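PDB 5EYI: uridylate-specific endoribonuclease nsp11 from Prrsv 16244b, which probably cleaves viral RNA at uridylates, degrading polyuridine ends and so keeping host double-stranded RNA sensors from being activated. Local coordinates for residues 137-142 with 169-175; 144-148 with 178-183. The protein carries 1 engineered substitution. All blocks are in the same frame, centred on the assembly; numbering follows the deposited sequence.

Interaction 1 (137-142 with 169-175); sequences VKGTTV and SPGKAAA. Engineered in segment 169-175: Ala175 (natural residue Lys).
Two beta hairpins of the NendoU domain meet here, and a single bridge between Thr141 and Ala174 joins them beside the predicted active site. The first reverses through a type II' turn from Lys138 to Thr141; the second carries a classic beta bulge, Lys172 and Ala173 both facing Ser169. Ala174 N donates to Thr140 O over 3.1 Å at a fairly straight 164°. The return bond, Val142 N to Ala174 O, is weak at 3.4 Å. Between the hairpins sits the methyl of Ala173, its CB 3.4 Å from Thr140 C and 3.6 Å from Val137 CG1. Val137 holds CG1 anti to its backbone N (chi1 170°), which leaves CG2 to meet Ser169 CB at 3.6 Å. Val142 presses CG1 tightly on Ala174, 3.2 Å from its C atom, and its chi1 of 26° sits midway between staggered and eclipsed, a strained fit. Tyr152 touches the side chains of Val137, Val142 and Ser169. Ala175 is engineered, at a predicted active-site position that is lysine in nature; its CB lies 4.1 Å from Val142 CG1. One firm backbone bond and apolar methyls thus join the hairpins, with no side-chain hydrogen bond between the two segments.

Interaction 2 (144-148 with 178-183); sequences GCHHV and CTLTDV
Backbone pairing amounts to one parallel bridge, His147 with Thr181, where the loop 144-148 meets the end of strand 173-180 in the NendoU domain; residues 145-148 and 178-183 run roughly the same way, 39° apart. Thr181 N donates to His146 O at 3.2 Å, and Val148 N returns a weak bond to Thr181 O at 3.0 Å. A water gives a hydrogen to His146 O at 2.6 Å and also bonds Thr181 OG1, so the His146 carbonyl is gripped twice. Predicted as an active-site residue, His146 turns a ring edge to Thr179 N, in the ring plane, while its NE2 bonds Glu195 of the second subunit, which also accepts from Thr179 N. Cys178 SG lies obliquely to this ring and 3.3 Å from Cys145 O. Past the bridge, Val148 places CG1 over one face of the His147 ring, offset toward the rim, and 3.6 Å from Asp182 CB. The carboxylate of Asp182 turns to Ile110 N in helix 109-112. A chi1 of -158° swings the His147 ring away from its backbone N and alongside 181-183, where bonds at both nitrogens fix its rotation: Thr149 OG1 meets ND1, and NE2 donates to Val183 O at 2.7 Å.

Overall arrangement
The centres of the two interactions lie about 17 Å apart on the same side of the chain's centre, both within the NendoU domain, and both draw on strand 173-180. Their segments interleave along the chain, 137-142 and 144-148 first, then 169-175 and 178-183, so that each segment of interaction 2 follows closely on one of interaction 1. Interaction 1 is partly buried and peripheral, whereas interaction 2 is buried and reaches the second subunit. Between them they hold two predicted active-site positions, Ala175, changed in this structure, and His146, with side chains about 8 Å apart; His131, the third, is about 6 Å from His146. The predicted site is thus assembled from residues well separated in sequence.

Interaction 1 (137-142 with 169-175)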
ATOM      1  N   VAL A 137      17.403  11.216   4.799  1.00 31.25           N
ATOM      2  CA  VAL A 137      18.462  10.317   5.227  1.00 31.99           C
ATOM      3  C   VAL A 137      18.320  10.038   6.719  1.00 34.04           C
ATOM      4  O   VAL A 137      18.174  10.962   7.515  1.00 35.20           O
ATOM      5  CB  VAL A 137      19.842  10.926   4.914  1.00 30.51           C
ATOM      6  CG1 VAL A 137      20.971  10.129   5.565  1.00 30.85           C
ATOM      7  CG2 VAL A 137      20.033  11.010   3.407  1.00 30.20           C
ATOM      8  N   LYS A 138      18.354   8.759   7.078  1.00 36.73           N
ATOM      9  CA  LYS A 138      18.442   8.326   8.470  1.00 39.68           C
ATOM     10  C   LYS A 138      19.626   7.365   8.571  1.00 36.73           C
ATOM     11  O   LYS A 138      19.557   6.237   8.087  1.00 36.65           O
ATOM     12  CB  LYS A 138      17.137   7.651   8.908  1.00 43.40           C
ATOM     13  CG  LYS A 138      17.016   7.420  10.413  1.00 47.95           C
ATOM     14  CD  LYS A 138      15.798   6.567  10.778  1.00 51.65           C
ATOM     15  CE  LYS A 138      14.482   7.318  10.588  1.00 54.25           C
ATOM     16  NZ  LYS A 138      13.291   6.493  10.943  1.00 55.65           N
ATOM     17  N   GLY A 139      20.719   7.832   9.170  1.00 35.58           N
ATOM     18  CA  GLY A 139      21.937   7.037   9.303  1.00 33.90           C
ATOM     19  C   GLY A 139      22.569   6.791   7.944  1.00 32.90           C
ATOM     20  O   GLY A 139      22.882   7.743   7.222  1.00 31.28           O
ATOM     21  N   THR A 140      22.738   5.510   7.600  1.00 33.16           N
ATOM     22  CA  THR A 140      23.243   5.086   6.287  1.00 33.12           C
ATOM     23  C   THR A 140      22.122   4.734   5.288  1.00 31.89           C
ATOM     24  O   THR A 140      22.382   4.135   4.238  1.00 30.07           O
ATOM     25  CB  THR A 140      24.194   3.871   6.415  1.00 32.92           C
ATOM     26  OG1 THR A 140      23.502   2.762   6.999  1.00 30.79           O
ATOM     27  CG2 THR A 140      25.413   4.229   7.256  1.00 34.30           C
ATOM     28  N   THR A 141      20.886   5.120   5.592  1.00 30.96           N
ATOM     29  CA  THR A 141      19.763   4.743   4.753  1.00 31.42           C
ATOM     30  C   THR A 141      19.078   5.981   4.198  1.00 30.49           C
ATOM     31  O   THR A 141      18.735   6.898   4.946  1.00 30.45           O
ATOM     32  CB  THR A 141      18.782   3.872   5.537  1.00 32.07           C
ATOM     33  OG1 THR A 141      19.476   2.691   5.960  1.00 33.04           O
ATOM     34  CG2 THR A 141      17.579   3.464   4.666  1.00 32.71           C
ATOM     35  N   VAL A 142      18.907   6.011   2.876  1.00 29.38           N
ATOM     36  CA  VAL A 142      18.080   7.046   2.257  1.00 28.69           C
ATOM     37  C   VAL A 142      16.698   6.437   2.068  1.00 28.07           C
ATOM     38  O   VAL A 142      16.564   5.296   1.615  1.00 27.46           O
ATOM     39  CB  VAL A 142      18.667   7.711   0.971  1.00 28.78           C
ATOM     40  CG1 VAL A 142      19.626   6.817   0.222  1.00 30.47           C
ATOM     41  CG2 VAL A 142      17.568   8.215   0.034  1.00 28.11           C
ATOM     42  N   SER A 169      23.049   9.544  -0.939  1.00 19.68           N
ATOM     43  CA  SER A 169      23.485  10.782  -0.297  1.00 21.28           C
ATOM     44  C   SER A 169      25.002  10.639  -0.139  1.00 21.51           C
ATOM     45  O   SER A 169      25.453   9.916   0.753  1.00 21.46           O
ATOM     46  CB  SER A 169      22.804  10.954   1.063  1.00 21.75           C
ATOM     47  OG  SER A 169      23.220  12.172   1.649  1.00 22.90           O
ATOM     48  N   PRO A 170      25.791  11.267  -1.035  1.00 22.98           N
ATOM     49  CA  PRO A 170      27.237  10.996  -1.110  1.00 24.09           C
ATOM     50  C   PRO A 170      27.959  11.100   0.223  1.00 24.42           C
ATOM     51  O   PRO A 170      27.760  12.066   0.957  1.00 25.52           O
ATOM     52  CB  PRO A 170      27.751  12.078  -2.066  1.00 23.79           C
ATOM     53  CG  PRO A 170      26.590  12.383  -2.930  1.00 23.71           C
ATOM     54  CD  PRO A 170      25.396  12.286  -2.027  1.00 23.76           C
ATOM     55  N   GLY A 171      28.754  10.085   0.541  1.00 25.08           N
ATOM     56  CA  GLY A 171      29.498  10.042   1.793  1.00 26.12           C
ATOM     57  C   GLY A 171      28.691   9.764   3.047  1.00 26.69           C
ATOM     58  O   GLY A 171      29.257   9.800   4.142  1.00 27.46           O
ATOM     59  N   LYS A 172      27.392   9.473   2.908  1.00 26.59           N
ATOM     60  CA  LYS A 172      26.483   9.343   4.059  1.00 26.52           C
ATOM     61  C   LYS A 172      25.610   8.103   3.971  1.00 24.67           C
ATOM     62  O   LYS A 172      25.685   7.242   4.838  1.00 25.84           O
ATOM     63  CB  LYS A 172      25.600  10.592   4.196  1.00 28.70           C
ATOM     64  CG  LYS A 172      26.400  11.872   4.254  1.00 31.92           C
ATOM     65  CD  LYS A 172      25.562  13.085   4.610  1.00 36.04           C
ATOM     66  CE  LYS A 172      26.395  14.352   4.433  1.00 39.47           C
ATOM     67  NZ  LYS A 172      25.807  15.544   5.104  1.00 41.70           N
ATOM     68  N   ALA A 173      24.785   8.014   2.930  1.00 22.72           N
ATOM     69  CA  ALA A 173      23.714   7.014   2.888  1.00 22.42           C
ATOM     70  C   ALA A 173      23.409   6.522   1.471  1.00 21.27           C
ATOM     71  O   ALA A 173      23.787   7.154   0.491  1.00 20.99           O
ATOM     72  CB  ALA A 173      22.458   7.600   3.519  1.00 21.81           C
ATOM     73  N   ALA A 174      22.700   5.406   1.399  1.00 21.45           N
ATOM     74  CA  ALA A 174      22.314   4.786   0.136  1.00 22.27           C
ATOM     75  C   ALA A 174      21.069   3.922   0.289  1.00 22.29           C
ATOM     76  O   ALA A 174      20.692   3.544   1.395  1.00 23.96           O
ATOM     77  CB  ALA A 174      23.465   3.944  -0.395  1.00 22.24           C
ATOM     78  N   ALA A 175      20.412   3.652  -0.831  1.00 21.85           N
ATOM     79  CA  ALA A 175      19.407   2.588  -0.921  1.00 21.46           C
ATOM     80  C   ALA A 175      19.532   1.957  -2.305  1.00 21.46           C
ATOM     81  O   ALA A 175      19.434   2.661  -3.310  1.00 19.98           O
ATOM     82  CB  ALA A 175      18.001   3.129  -0.690  1.00 20.95           C
TER

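Interaction 2 (144-148 with 178-183)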
ATOM      1  N   GLY A 144      12.593   7.211   0.672  1.00 26.28           N
ATOM      2  CA  GLY A 144      11.591   7.999  -0.022  1.00 27.99           C
ATOM      3  C   GLY A 144      11.995   8.906  -1.180  1.00 28.35           C
ATOM      4  O   GLY A 144      11.621  10.076  -1.227  1.00 32.30           O
ATOM      5  N   CYS A 145      12.703   8.365  -2.146  1.00 26.34           N
ATOM      6  CA  CYS A 145      13.056   9.127  -3.335  1.00 25.02           C
ATOM      7  C   CYS A 145      12.296   8.557  -4.506  1.00 23.57           C
ATOM      8  O   CYS A 145      12.886   8.011  -5.434  1.00 24.92           O
ATOM      9  CB  CYS A 145      14.555   9.033  -3.554  1.00 24.72           C
ATOM     10  SG  CYS A 145      15.428   9.785  -2.189  1.00 25.47           S
ATOM     11  N   HIS A 146      10.976   8.682  -4.458  1.00 22.05           N
ATOM     12  CA  HIS A 146      10.115   7.979  -5.406  1.00 20.59           C
ATOM     13  C   HIS A 146       9.601   8.835  -6.563  1.00 20.03           C
ATOM     14  O   HIS A 146       8.730   8.399  -7.307  1.00 19.73           O
ATOM     15  CB  HIS A 146       8.974   7.314  -4.654  1.00 20.65           C
ATOM     16  CG  HIS A 146       9.426   6.252  -3.697  1.00 20.48           C
ATOM     17  ND1 HIS A 146       9.334   6.401  -2.334  1.00 20.67           N
ATOM     18  CD2 HIS A 146       9.967   5.028  -3.901  1.00 20.25           C
ATOM     19  CE1 HIS A 146       9.791   5.315  -1.739  1.00 20.49           C
ATOM     20  NE2 HIS A 146      10.185   4.467  -2.668  1.00 20.59           N
ATOM     21  N   HIS A 147      10.165  10.025  -6.750  1.00 18.85           N
ATOM     22  CA  HIS A 147       9.735  10.900  -7.826  1.00 18.16           C
ATOM     23  C   HIS A 147      10.927  11.457  -8.593  1.00 17.65           C
ATOM     24  O   HIS A 147      12.029  11.564  -8.061  1.00 16.84           O
ATOM     25  CB  HIS A 147       8.863  12.037  -7.287  1.00 17.90           C
ATOM     26  CG  HIS A 147       7.984  12.656  -8.325  1.00 17.55           C
ATOM     27  ND1 HIS A 147       8.114  13.963  -8.732  1.00 18.07           N
ATOM     28  CD2 HIS A 147       6.980  12.132  -9.065  1.00 18.12           C
ATOM     29  CE1 HIS A 147       7.220  14.228  -9.669  1.00 18.03           C
ATOM     30  NE2 HIS A 147       6.519  13.131  -9.893  1.00 18.16           N
ATOM     31  N   VAL A 148      10.678  11.810  -9.849  1.00 17.10           N
ATOM     32  CA  VAL A 148      11.689  12.374 -10.731  1.00 17.13           C
ATOM     33  C   VAL A 148      12.258  13.698 -10.203  1.00 16.93           C
ATOM     34  O   VAL A 148      13.351  14.098 -10.592  1.00 17.40           O
ATOM     35  CB  VAL A 148      11.121  12.577 -12.156  1.00 17.08           C
ATOM     36  CG1 VAL A 148      10.144  13.749 -12.192  1.00 17.25           C
ATOM     37  CG2 VAL A 148      12.246  12.752 -13.172  1.00 17.03           C
ATOM     38  N   CYS A 178      14.982   1.416  -5.433  1.00 27.90           N
ATOM     39  CA  CYS A 178      13.796   2.175  -5.106  1.00 28.12           C
ATOM     40  C   CYS A 178      13.053   2.577  -6.387  1.00 24.81           C
ATOM     41  O   CYS A 178      13.667   2.871  -7.414  1.00 22.97           O
ATOM     42  CB  CYS A 178      14.164   3.347  -4.181  1.00 30.64           C
ATOM     43  SG  CYS A 178      14.063   5.011  -4.842  1.00 38.36           S
ATOM     44  N   THR A 179      11.724   2.525  -6.324  1.00 22.43           N
ATOM     45  CA  THR A 179      10.882   2.746  -7.486  1.00 21.20           C
ATOM     46  C   THR A 179      10.630   4.223  -7.655  1.00 20.58           C
ATOM     47  O   THR A 179      10.557   4.964  -6.683  1.00 20.26           O
ATOM     48  CB  THR A 179       9.531   2.021  -7.386  1.00 20.87           C
ATOM     49  OG1 THR A 179       8.866   2.394  -6.180  1.00 20.00           O
ATOM     50  CG2 THR A 179       9.723   0.515  -7.423  1.00 21.42           C
ATOM     51  N   LEU A 180      10.462   4.639  -8.898  1.00 19.96           N
ATOM     52  CA  LEU A 180      10.364   6.047  -9.221  1.00 20.33           C
ATOM     53  C   LEU A 180       9.434   6.240 -10.402  1.00 19.07           C
ATOM     54  O   LEU A 180       9.442   5.427 -11.327  1.00 18.42           O
ATOM     55  CB  LEU A 180      11.768   6.548  -9.548  1.00 21.80           C
ATOM     56  CG  LEU A 180      11.992   8.002  -9.941  1.00 22.47           C
ATOM     57  CD1 LEU A 180      13.393   8.410  -9.487  1.00 23.34           C
ATOM     58  CD2 LEU A 180      11.797   8.239 -11.436  1.00 22.55           C
ATOM     59  N   THR A 181       8.633   7.306 -10.361  1.00 18.04           N
ATOM     60  CA  THR A 181       7.832   7.733 -11.513  1.00 18.19           C
ATOM     61  C   THR A 181       8.007   9.229 -11.725  1.00 17.93           C
ATOM     62  O   THR A 181       8.608   9.905 -10.895  1.00 17.07           O
ATOM     63  CB  THR A 181       6.328   7.434 -11.330  1.00 18.34           C
ATOM     64  OG1 THR A 181       5.751   8.345 -10.387  1.00 18.24           O
ATOM     65  CG2 THR A 181       6.115   6.013 -10.849  1.00 18.85           C
ATOM     66  N   ASP A 182       7.486   9.724 -12.847  1.00 18.38           N
ATOM     67  CA  ASP A 182       7.366  11.165 -13.078  1.00 18.72           C
ATOM     68  C   ASP A 182       5.914  11.637 -13.223  1.00 19.13           C
ATOM     69  O   ASP A 182       5.647  12.656 -13.872  1.00 19.18           O
ATOM     70  CB  ASP A 182       8.216  11.596 -14.274  1.00 18.96           C
ATOM     71  CG  ASP A 182       7.705  11.075 -15.596  1.00 19.20           C
ATOM     72  OD1 ASP A 182       6.593  10.498 -15.656  1.00 18.53           O
ATOM     73  OD2 ASP A 182       8.430  11.268 -16.590  1.00 19.33           O
ATOM     74  N   VAL A 183       4.982  10.912 -12.605  1.00 19.32           N
ATOM     75  CA  VAL A 183       3.578  11.291 -12.675  1.00 19.98           C
ATOM     76  C   VAL A 183       3.356  12.652 -12.005  1.00 19.25           C
ATOM     77  O   VAL A 183       4.029  12.993 -11.027  1.00 19.39           O
ATOM     78  CB  VAL A 183       2.628  10.251 -12.036  1.00 20.87           C
ATOM     79  CG1 VAL A 183       2.815   8.888 -12.682  1.00 21.65           C
ATOM     80  CG2 VAL A 183       2.819  10.161 -10.530  1.00 21.95           C
TER
HETATM   81  O   HOH W   1       6.275   7.602  -7.866  1.00 30.17           O